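Side-chain contacts in ASCH domain-containing protein (Pyrococcus horikoshii, PDB 2Z0T), which is of uncharacterised function but, as a small alpha/beta protein with an ASCH domain of the PUA clan, probably binds RNA: residues E62-E67 and K84-F89; G24-E29 and Q88-E93; Y57-E62 and E93-Y98. All coordinates share one frame; numbering follows the deposited sequence.

Contact 1. Residues E62-E67 and K84-F89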
loop_
_atom_site.group_PDB
_atom_site.type_symbol
_atom_site.label_atom_id
_atom_site.label_comp_id
_atom_site.label_asym_id
_atom_site.label_seq_id
_atom_site.Cartn_x
_atom_site.Cartn_y
_atom_site.Cartn_z
ATOM N N GLU A 62 12.122 -0.467 5.248
ATOM C CA GLU A 62 11.683 -0.444 6.641
ATOM C C GLU A 62 10.204 -0.777 6.787
ATOM O O GLU A 62 9.810 -1.489 7.710
ATOM C CB GLU A 62 11.977 0.921 7.267
ATOM C CG GLU A 62 13.462 1.167 7.467
ATOM C CD GLU A 62 13.749 2.473 8.169
ATOM O OE1 GLU A 62 13.258 2.659 9.303
ATOM O OE2 GLU A 62 14.468 3.313 7.589
ATOM N N MET A 63 9.386 -0.265 5.873
ATOM C CA MET A 63 7.957 -0.542 5.906
ATOM C C MET A 63 7.725 -2.048 5.765
ATOM O O MET A 63 6.960 -2.637 6.525
ATOM C CB MET A 63 7.246 0.218 4.776
ATOM C CG MET A 63 5.726 0.055 4.749
ATOM S SD MET A 63 5.176 -1.384 3.802
ATOM C CE MET A 63 5.517 -0.799 2.140
ATOM N N LEU A 64 8.402 -2.675 4.805
ATOM C CA LEU A 64 8.244 -4.109 4.590
ATOM C C LEU A 64 8.711 -4.952 5.776
ATOM O O LEU A 64 8.068 -5.938 6.132
ATOM C CB LEU A 64 8.990 -4.541 3.319
ATOM C CG LEU A 64 8.395 -4.029 2.001
ATOM C CD1 LEU A 64 9.277 -4.448 0.834
ATOM C CD2 LEU A 64 6.986 -4.576 1.825
ATOM N N GLU A 65 9.824 -4.564 6.392
ATOM C CA GLU A 65 10.352 -5.308 7.532
ATOM C C GLU A 65 9.414 -5.250 8.739
ATOM O O GLU A 65 9.232 -6.243 9.444
ATOM C CB GLU A 65 11.736 -4.766 7.912
ATOM C CG GLU A 65 12.700 -4.720 6.731
ATOM C CD GLU A 65 14.105 -4.296 7.111
ATOM O OE1 GLU A 65 14.260 -3.288 7.834
ATOM O OE2 GLU A 65 15.060 -4.970 6.668
ATOM N N LYS A 66 8.806 -4.090 8.955
ATOM C CA LYS A 66 7.897 -3.883 10.079
ATOM C C LYS A 66 6.506 -4.476 9.842
ATOM O O LYS A 66 5.921 -5.090 10.736
ATOM C CB LYS A 66 7.776 -2.383 10.364
ATOM C CG LYS A 66 6.953 -2.020 11.592
ATOM C CD LYS A 66 7.626 -2.474 12.873
ATOM C CE LYS A 66 6.916 -1.914 14.094
ATOM N NZ LYS A 66 7.026 -0.431 14.162
ATOM N N GLU A 67 5.982 -4.292 8.635
ATOM C CA GLU A 67 4.652 -4.793 8.296
ATOM C C GLU A 67 4.621 -6.278 7.926
ATOM O O GLU A 67 3.571 -6.920 7.997
ATOM C CB GLU A 67 4.070 -3.975 7.137
ATOM C CG GLU A 67 3.893 -2.485 7.428
ATOM C CD GLU A 67 2.871 -2.208 8.515
ATOM O OE1 GLU A 67 1.967 -3.046 8.710
ATOM O OE2 GLU A 67 2.962 -1.143 9.165
ATOM N N LYS A 84 12.361 -3.926 -4.958
ATOM C CA LYS A 84 12.393 -3.873 -6.420
ATOM C C LYS A 84 10.994 -3.644 -6.980
ATOM O O LYS A 84 10.814 -2.899 -7.943
ATOM C CB LYS A 84 12.959 -5.172 -7.001
ATOM C CG LYS A 84 14.468 -5.183 -7.165
ATOM C CD LYS A 84 14.913 -6.385 -7.987
ATOM C CE LYS A 84 16.387 -6.298 -8.350
ATOM N NZ LYS A 84 16.816 -7.466 -9.171
ATOM N N VAL A 85 10.006 -4.299 -6.377
ATOM C CA VAL A 85 8.624 -4.147 -6.814
ATOM C C VAL A 85 8.235 -2.673 -6.779
ATOM O O VAL A 85 7.692 -2.141 -7.750
ATOM C CB VAL A 85 7.655 -4.943 -5.906
ATOM C CG1 VAL A 85 6.211 -4.688 -6.331
ATOM C CG2 VAL A 85 7.971 -6.429 -5.983
ATOM N N TYR A 86 8.520 -2.012 -5.660
ATOM C CA TYR A 86 8.189 -0.601 -5.510
ATOM C C TYR A 86 9.009 0.313 -6.409
ATOM O O TYR A 86 8.520 1.352 -6.853
ATOM C CB TYR A 86 8.358 -0.168 -4.046
ATOM C CG TYR A 86 7.272 -0.695 -3.141
ATOM C CD1 TYR A 86 5.941 -0.316 -3.326
ATOM C CD2 TYR A 86 7.566 -1.590 -2.115
ATOM C CE1 TYR A 86 4.931 -0.817 -2.511
ATOM C CE2 TYR A 86 6.564 -2.097 -1.295
ATOM C CZ TYR A 86 5.251 -1.708 -1.499
ATOM O OH TYR A 86 4.262 -2.221 -0.699
ATOM N N ARG A 87 10.250 -0.074 -6.691
ATOM C CA ARG A 87 11.110 0.750 -7.530
ATOM C C ARG A 87 10.564 0.881 -8.948
ATOM O O ARG A 87 10.895 1.824 -9.665
ATOM C CB ARG A 87 12.530 0.183 -7.566
ATOM C CG ARG A 87 13.560 1.197 -8.050
ATOM C CD ARG A 87 13.561 2.424 -7.144
ATOM N NE ARG A 87 14.036 2.096 -5.805
ATOM C CZ ARG A 87 13.646 2.714 -4.695
ATOM N NH1 ARG A 87 12.762 3.700 -4.752
ATOM N NH2 ARG A 87 14.149 2.346 -3.524
ATOM N N GLN A 88 9.722 -0.062 -9.350
ATOM C CA GLN A 88 9.134 -0.012 -10.682
ATOM C C GLN A 88 8.104 1.113 -10.735
ATOM O O GLN A 88 7.810 1.651 -11.802
ATOM C CB GLN A 88 8.467 -1.349 -11.016
ATOM C CG GLN A 88 9.393 -2.546 -10.867
ATOM C CD GLN A 88 10.714 -2.354 -11.592
ATOM O OE1 GLN A 88 10.744 -2.132 -12.805
ATOM N NE2 GLN A 88 11.815 -2.437 -10.850
ATOM N N PHE A 89 7.572 1.470 -9.568
ATOM C CA PHE A 89 6.566 2.524 -9.461
ATOM C C PHE A 89 7.126 3.842 -8.938
ATOM O O PHE A 89 6.756 4.915 -9.413
ATOM C CB PHE A 89 5.448 2.113 -8.495
ATOM C CG PHE A 89 4.732 0.854 -8.873
ATOM C CD1 PHE A 89 3.970 0.789 -10.034
ATOM C CD2 PHE A 89 4.784 -0.260 -8.040
ATOM C CE1 PHE A 89 3.265 -0.367 -10.359
ATOM C CE2 PHE A 89 4.085 -1.419 -8.354
ATOM C CZ PHE A 89 3.324 -1.473 -9.516
#
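Met63 reaches Tyr86 because its first torsion sets CG anti to the backbone N (chi1 -177°) and two further bends, at chi2 and chi3, fold the thioether so that the terminal methyl CE faces the phenol end of the ring. CE lies 3.4 Å from Tyr86 OH and 3.8 Å from Tyr86 CZ, the two side chains crossing at about a right angle and the methyl coming in obliquely. Leu64, next along the helix, holds CG anti to its carbonyl carbon and brings CD2 to 4.0 Å from Tyr86 CE2, at the ring edge and near its plane. All three residues are buried, and the long tyrosine bridges helices whose nearest CA atoms, those of Leu64 and Tyr86, stand 10.7 Å apart. The contact joins helix 60-67 to helix 79-87, two of the helices that follow strand 47-57 in this ASCH domain. Methionine's unbranched, flexible chain can bend between the ring and strand 100-107, where Met63 also packs on Val100 and Ala102. The Tyr86 ring is itself stacked with Phe60, and Val72 of helix 69-72 touches both Leu64 and Tyr86.

Contact 2. Residues G24-E29 and Q88-E93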
loop_
_atom_site.group_PDB
_atom_site.type_symbol
_atom_site.label_atom_id
_atom_site.label_comp_id
_atom_site.label_asym_id
_atom_site.label_seq_id
_atom_site.Cartn_x
_atom_site.Cartn_y
_atom_site.Cartn_z
ATOM N N GLY A 24 1.059 -0.430 0.357
ATOM C CA GLY A 24 2.174 0.484 0.512
ATOM C C GLY A 24 2.161 1.514 -0.598
ATOM O O GLY A 24 1.924 1.177 -1.757
ATOM N N ARG A 25 2.416 2.767 -0.237
ATOM C CA ARG A 25 2.426 3.877 -1.182
ATOM C C ARG A 25 3.451 4.906 -0.732
ATOM O O ARG A 25 3.959 4.840 0.387
ATOM C CB ARG A 25 1.059 4.570 -1.195
ATOM C CG ARG A 25 -0.076 3.728 -1.711
ATOM C CD ARG A 25 -0.191 3.838 -3.212
ATOM N NE ARG A 25 -1.028 2.769 -3.736
ATOM C CZ ARG A 25 -1.718 2.843 -4.866
ATOM N NH1 ARG A 25 -1.679 3.946 -5.602
ATOM N NH2 ARG A 25 -2.447 1.807 -5.253
ATOM N N LEU A 26 3.758 5.854 -1.610
ATOM C CA LEU A 26 4.655 6.933 -1.234
ATOM C C LEU A 26 3.775 7.795 -0.343
ATOM O O LEU A 26 2.589 7.973 -0.630
ATOM C CB LEU A 26 5.076 7.759 -2.451
ATOM C CG LEU A 26 6.230 7.240 -3.305
ATOM C CD1 LEU A 26 6.392 8.127 -4.530
ATOM C CD2 LEU A 26 7.506 7.226 -2.476
ATOM N N TYR A 27 4.338 8.311 0.741
ATOM C CA TYR A 27 3.583 9.168 1.645
ATOM C C TYR A 27 3.624 10.557 1.010
ATOM O O TYR A 27 4.185 11.496 1.571
ATOM C CB TYR A 27 4.252 9.166 3.024
ATOM C CG TYR A 27 3.516 9.928 4.106
ATOM C CD1 TYR A 27 2.146 9.752 4.311
ATOM C CD2 TYR A 27 4.204 10.786 4.964
ATOM C CE1 TYR A 27 1.482 10.412 5.349
ATOM C CE2 TYR A 27 3.551 11.448 6.003
ATOM C CZ TYR A 27 2.191 11.254 6.188
ATOM O OH TYR A 27 1.547 11.904 7.213
ATOM N N ASP A 28 3.034 10.665 -0.179
ATOM C CA ASP A 28 3.013 11.919 -0.924
ATOM C C ASP A 28 1.836 12.821 -0.565
ATOM O O ASP A 28 1.067 12.528 0.349
ATOM C CB ASP A 28 3.015 11.638 -2.431
ATOM C CG ASP A 28 1.944 10.646 -2.845
ATOM O OD1 ASP A 28 0.854 10.656 -2.240
ATOM O OD2 ASP A 28 2.190 9.859 -3.785
ATOM N N GLU A 29 1.701 13.927 -1.292
ATOM C CA GLU A 29 0.630 14.882 -1.027
ATOM C C GLU A 29 -0.760 14.247 -1.004
ATOM O O GLU A 29 -1.579 14.550 -0.130
ATOM C CB GLU A 29 0.666 16.014 -2.061
ATOM C CG GLU A 29 1.987 16.779 -2.090
ATOM C CD GLU A 29 3.008 16.181 -3.050
ATOM O OE1 GLU A 29 2.935 14.967 -3.342
ATOM O OE2 GLU A 29 3.897 16.933 -3.507
ATOM N N GLN A 88 9.722 -0.062 -9.350
ATOM C CA GLN A 88 9.134 -0.012 -10.682
ATOM C C GLN A 88 8.104 1.113 -10.735
ATOM O O GLN A 88 7.810 1.651 -11.802
ATOM C CB GLN A 88 8.467 -1.349 -11.016
ATOM C CG GLN A 88 9.393 -2.546 -10.867
ATOM C CD GLN A 88 10.714 -2.354 -11.592
ATOM O OE1 GLN A 88 10.744 -2.132 -12.805
ATOM N NE2 GLN A 88 11.815 -2.437 -10.850
ATOM N N PHE A 89 7.572 1.470 -9.568
ATOM C CA PHE A 89 6.566 2.524 -9.461
ATOM C C PHE A 89 7.126 3.842 -8.938
ATOM O O PHE A 89 6.756 4.915 -9.413
ATOM C CB PHE A 89 5.448 2.113 -8.495
ATOM C CG PHE A 89 4.732 0.854 -8.873
ATOM C CD1 PHE A 89 3.970 0.789 -10.034
ATOM C CD2 PHE A 89 4.784 -0.260 -8.040
ATOM C CE1 PHE A 89 3.265 -0.367 -10.359
ATOM C CE2 PHE A 89 4.085 -1.419 -8.354
ATOM C CZ PHE A 89 3.324 -1.473 -9.516
ATOM N N TYR A 90 8.012 3.751 -7.950
ATOM C CA TYR A 90 8.558 4.940 -7.308
ATOM C C TYR A 90 10.077 5.022 -7.276
ATOM O O TYR A 90 10.749 4.091 -6.834
ATOM C CB TYR A 90 8.030 5.002 -5.873
ATOM C CG TYR A 90 6.570 4.621 -5.750
ATOM C CD1 TYR A 90 5.573 5.427 -6.296
ATOM C CD2 TYR A 90 6.185 3.446 -5.100
ATOM C CE1 TYR A 90 4.229 5.077 -6.200
ATOM C CE2 TYR A 90 4.838 3.086 -4.999
ATOM C CZ TYR A 90 3.869 3.907 -5.554
ATOM O OH TYR A 90 2.540 3.549 -5.485
ATOM N N ASP A 91 10.607 6.158 -7.717
ATOM C CA ASP A 91 12.050 6.368 -7.730
ATOM C C ASP A 91 12.558 6.726 -6.339
ATOM O O ASP A 91 11.798 7.178 -5.478
ATOM C CB ASP A 91 12.431 7.483 -8.704
ATOM C CG ASP A 91 11.677 8.765 -8.445
ATOM O OD1 ASP A 91 10.556 8.906 -8.975
ATOM O OD2 ASP A 91 12.196 9.624 -7.701
ATOM N N GLU A 92 13.856 6.537 -6.139
ATOM C CA GLU A 92 14.496 6.813 -4.862
ATOM C C GLU A 92 14.381 8.268 -4.408
ATOM O O GLU A 92 14.262 8.537 -3.214
ATOM C CB GLU A 92 15.964 6.399 -4.936
ATOM C CG GLU A 92 16.150 4.957 -5.383
ATOM C CD GLU A 92 17.598 4.617 -5.671
ATOM O OE1 GLU A 92 18.395 4.524 -4.714
ATOM O OE2 GLU A 92 17.938 4.448 -6.860
ATOM N N GLU A 93 14.419 9.211 -5.344
ATOM C CA GLU A 93 14.305 10.616 -4.965
ATOM C C GLU A 93 12.960 10.904 -4.300
ATOM O O GLU A 93 12.896 11.617 -3.297
ATOM C CB GLU A 93 14.491 11.523 -6.182
ATOM C CG GLU A 93 15.942 11.687 -6.609
ATOM C CD GLU A 93 16.801 12.312 -5.521
ATOM O OE1 GLU A 93 16.440 13.404 -5.031
ATOM O OE2 GLU A 93 17.838 11.716 -5.159
HETATM O O HOH W 1 2.105 1.001 -4.514
HETATM O O HOH W 2 0.619 5.641 -6.167
#
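Leu26 lays its branch point over one face of the Tyr90 ring: CG sits 3.9 Å from the ring centroid and 29° off the normal, a CH-pi contact. Its methyl CD1 is shifted toward the ring's root, 3.3 Å from Tyr90 CD1, a close approach. Leucine suits the place because its branch point offers a C-H to the ring face while the methyl adds apolar contact. Tyr90 holds CG anti to its carbonyl carbon (chi1 -41°), which directs the ring toward strand 22-26. Leu26 and Phe89 CB, the latter 3.5 Å from the Tyr90 ring plane, lie on opposite faces, and Phe60 also meets the ring on Leu26's side. At the phenol end, Arg25 CD comes to 3.6 Å from Tyr90 OH, with guanidinium and ring planes 48° apart. Here the edge strand 22-26 of the mixed five-stranded sheet meets the turn that leads from helix 79-87 into helix 92-98, whose N-cap is Asp91. Polar bridging is left to two waters lying in the ring plane at its hydroxyl edge. One gives a hydrogen bond to Gly24 O at 2.8 Å and also bonds Tyr90 OH; the other accepts from Arg25 NH1 at 2.9 Å and bonds the same hydroxyl. Tyrosine suits this place, since its ring packs against Leu26 while its hydroxyl, through the waters, is linked to the strand. Farther out, Arg25 is steadied by a salt bridge from NE to Glu23 and a hydrogen bond from NH2 to Gly6 O, while Arg87 NH1 binds Tyr90 O, fixing the backbone behind the ring.

Contact 3. Residues Y57-E62 and E93-Y98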
loop_
_atom_site.group_PDB
_atom_site.type_symbol
_atom_site.label_atom_id
_atom_site.label_comp_id
_atom_site.label_asym_id
_atom_site.label_seq_id
_atom_site.Cartn_x
_atom_site.Cartn_y
_atom_site.Cartn_z
ATOM N N TYR A 57 6.784 5.317 7.284
ATOM C CA TYR A 57 8.184 4.918 7.383
ATOM C C TYR A 57 9.067 5.796 6.502
ATOM O O TYR A 57 8.573 6.564 5.680
ATOM C CB TYR A 57 8.320 3.455 6.954
ATOM C CG TYR A 57 7.486 2.505 7.787
ATOM C CD1 TYR A 57 7.968 1.996 8.992
ATOM C CD2 TYR A 57 6.196 2.150 7.389
ATOM C CE1 TYR A 57 7.184 1.154 9.782
ATOM C CE2 TYR A 57 5.405 1.312 8.171
ATOM C CZ TYR A 57 5.906 0.819 9.365
ATOM O OH TYR A 57 5.126 -0.004 10.143
ATOM N N SER A 58 10.381 5.685 6.679
ATOM C CA SER A 58 11.305 6.479 5.885
ATOM C C SER A 58 11.622 5.789 4.559
ATOM O O SER A 58 12.123 6.423 3.633
ATOM C CB SER A 58 12.606 6.712 6.659
ATOM O OG SER A 58 13.319 5.499 6.814
ATOM N N SER A 59 11.326 4.494 4.465
ATOM C CA SER A 59 11.615 3.744 3.245
ATOM C C SER A 59 10.742 2.509 3.069
ATOM O O SER A 59 10.104 2.039 4.015
ATOM C CB SER A 59 13.083 3.306 3.240
ATOM O OG SER A 59 13.310 2.297 4.212
ATOM N N PHE A 60 10.728 1.977 1.850
ATOM C CA PHE A 60 9.957 0.780 1.556
ATOM C C PHE A 60 10.567 -0.409 2.289
ATOM O O PHE A 60 9.856 -1.294 2.752
ATOM C CB PHE A 60 9.936 0.524 0.045
ATOM C CG PHE A 60 9.061 1.485 -0.714
ATOM C CD1 PHE A 60 7.683 1.491 -0.513
ATOM C CD2 PHE A 60 9.613 2.401 -1.603
ATOM C CE1 PHE A 60 6.864 2.401 -1.186
ATOM C CE2 PHE A 60 8.806 3.317 -2.279
ATOM C CZ PHE A 60 7.427 3.316 -2.069
ATOM N N LYS A 61 11.892 -0.419 2.392
ATOM C CA LYS A 61 12.591 -1.492 3.088
ATOM C C LYS A 61 12.104 -1.589 4.538
ATOM O O LYS A 61 11.714 -2.662 4.998
ATOM C CB LYS A 61 14.101 -1.233 3.057
ATOM C CG LYS A 61 14.946 -2.241 3.829
ATOM C CD LYS A 61 16.428 -1.928 3.667
ATOM C CE LYS A 61 17.304 -2.853 4.503
ATOM N NZ LYS A 61 17.120 -2.629 5.967
ATOM N N GLU A 62 12.122 -0.467 5.248
ATOM C CA GLU A 62 11.683 -0.444 6.641
ATOM C C GLU A 62 10.204 -0.777 6.787
ATOM O O GLU A 62 9.810 -1.489 7.710
ATOM C CB GLU A 62 11.977 0.921 7.267
ATOM C CG GLU A 62 13.462 1.167 7.467
ATOM C CD GLU A 62 13.749 2.473 8.169
ATOM O OE1 GLU A 62 13.258 2.659 9.303
ATOM O OE2 GLU A 62 14.468 3.313 7.589
ATOM N N GLU A 93 14.419 9.211 -5.344
ATOM C CA GLU A 93 14.305 10.616 -4.965
ATOM C C GLU A 93 12.960 10.904 -4.300
ATOM O O GLU A 93 12.896 11.617 -3.297
ATOM C CB GLU A 93 14.491 11.523 -6.182
ATOM C CG GLU A 93 15.942 11.687 -6.609
ATOM C CD GLU A 93 16.801 12.312 -5.521
ATOM O OE1 GLU A 93 16.440 13.404 -5.031
ATOM O OE2 GLU A 93 17.838 11.716 -5.159
ATOM N N ARG A 94 11.886 10.346 -4.854
ATOM C CA ARG A 94 10.554 10.549 -4.287
ATOM C C ARG A 94 10.439 9.854 -2.934
ATOM O O ARG A 94 9.837 10.390 -2.003
ATOM C CB ARG A 94 9.481 10.019 -5.245
ATOM C CG ARG A 94 9.261 10.893 -6.471
ATOM C CD ARG A 94 8.522 10.137 -7.571
ATOM N NE ARG A 94 7.132 9.847 -7.241
ATOM C CZ ARG A 94 6.369 8.989 -7.914
ATOM N NH1 ARG A 94 6.866 8.327 -8.952
ATOM N NH2 ARG A 94 5.104 8.802 -7.559
ATOM N N GLU A 95 11.019 8.662 -2.830
ATOM C CA GLU A 95 10.988 7.895 -1.589
ATOM C C GLU A 95 11.652 8.698 -0.471
ATOM O O GLU A 95 11.117 8.813 0.630
ATOM C CB GLU A 95 11.715 6.557 -1.778
ATOM C CG GLU A 95 11.697 5.652 -0.552
ATOM C CD GLU A 95 12.416 4.339 -0.779
ATOM O OE1 GLU A 95 12.943 4.132 -1.894
ATOM O OE2 GLU A 95 12.458 3.510 0.158
ATOM N N LYS A 96 12.820 9.259 -0.763
ATOM C CA LYS A 96 13.551 10.057 0.216
ATOM C C LYS A 96 12.827 11.360 0.557
ATOM O O LYS A 96 12.855 11.816 1.701
ATOM C CB LYS A 96 14.958 10.369 -0.310
ATOM C CG LYS A 96 15.953 9.215 -0.193
ATOM C CD LYS A 96 15.435 7.944 -0.854
ATOM C CE LYS A 96 16.467 6.825 -0.836
ATOM N NZ LYS A 96 15.937 5.577 -1.461
ATOM N N LYS A 97 12.172 11.950 -0.436
ATOM C CA LYS A 97 11.456 13.207 -0.247
ATOM C C LYS A 97 10.158 13.112 0.559
ATOM O O LYS A 97 9.872 13.976 1.396
ATOM C CB LYS A 97 11.135 13.827 -1.612
ATOM C CG LYS A 97 10.314 15.104 -1.536
ATOM C CD LYS A 97 9.907 15.583 -2.917
ATOM C CE LYS A 97 9.086 16.859 -2.842
ATOM N NZ LYS A 97 8.648 17.304 -4.198
ATOM N N TYR A 98 9.381 12.064 0.315
ATOM C CA TYR A 98 8.087 11.896 0.979
ATOM C C TYR A 98 7.987 10.861 2.089
ATOM O O TYR A 98 7.174 11.005 3.004
ATOM C CB TYR A 98 7.021 11.548 -0.062
ATOM C CG TYR A 98 6.804 12.597 -1.120
ATOM C CD1 TYR A 98 6.225 13.824 -0.804
ATOM C CD2 TYR A 98 7.172 12.362 -2.445
ATOM C CE1 TYR A 98 6.014 14.794 -1.781
ATOM C CE2 TYR A 98 6.967 13.326 -3.431
ATOM C CZ TYR A 98 6.388 14.536 -3.092
ATOM O OH TYR A 98 6.183 15.491 -4.062
HETATM O O HOH W 3 12.295 9.217 3.285
HETATM O O HOH W 4 13.358 1.040 0.371
#
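Glu95 of helix 92-98 reaches across to the first turn of helix 60-67, where Ser59 is the N-cap, and binds a backbone N-H there. Phe60 N donates to Glu95 OE2 over 2.9 Å, nearly straight at 164°, meeting the oxygen on its anti side and 33° out of the carboxylate plane. With CG anti to the backbone N (chi1 -178°) and the chain extended beyond it, the carboxylate is carried out to this helix start, whose dipole probably favours the negative charge. This is the tight part. Ser59 CB presses to 3.2 Å from Glu95 OE2, and Phe60 CD2 lies 3.5 Å from Glu95 CD, the two side chains crossing obliquely. Glutamate suits the place because its three-carbon reach lets an acid from one helix serve the start of another, and phenylalanine because its ring packs against the carboxyl carbon and probably helps keep the buried acid from solvent. The other oxygen, OE1, is held by a salt bridge to Arg87, with a weaker one to Lys96 NZ. With an alanine here instead of Glu95, Phe60 N would probably lose its acceptor and Arg87 its carboxylate mate, and a gap would open beside the Phe60 ring. The outer side is looser and wetter. Ser58 is exposed, and its carbonyl O stays 4.0 Å from Glu95 O, a water lying within hydrogen-bonding distance of both. A small, polar serine suits this solvent-facing approach. Ser59 OG caps its own helix by accepting from Glu62 N, a role that a short hydroxyl side chain fills well. A second water extends the grip on the helix start, accepting from Lys61 N and donating to Glu95 OE2 at 2.6 Å.

The three contacts join helices 60-67, 79-87 and 92-98 to one another and to strand 22-26, with centres 7 to 10 Å apart. Contacts 2 and 3 are nearest, about 7 Å between centres, and share helix 92-98; Tyr90 CD2 of one meets Phe60 CZ of the other at 3.3 Å. Contacts 1 and 3 share helix 60-67, and contact 1 is nested within the chain loop that contact 3 closes; a probable hydrogen bond between Glu67 OE2 and Tyr57 OH, 2.6 Å, ties them. Tyr86 OH of contact 1 approaches Gly24 CA of contact 2 at 3.6 Å. No ligand marks a functional site here, so any relation to RNA binding remains open.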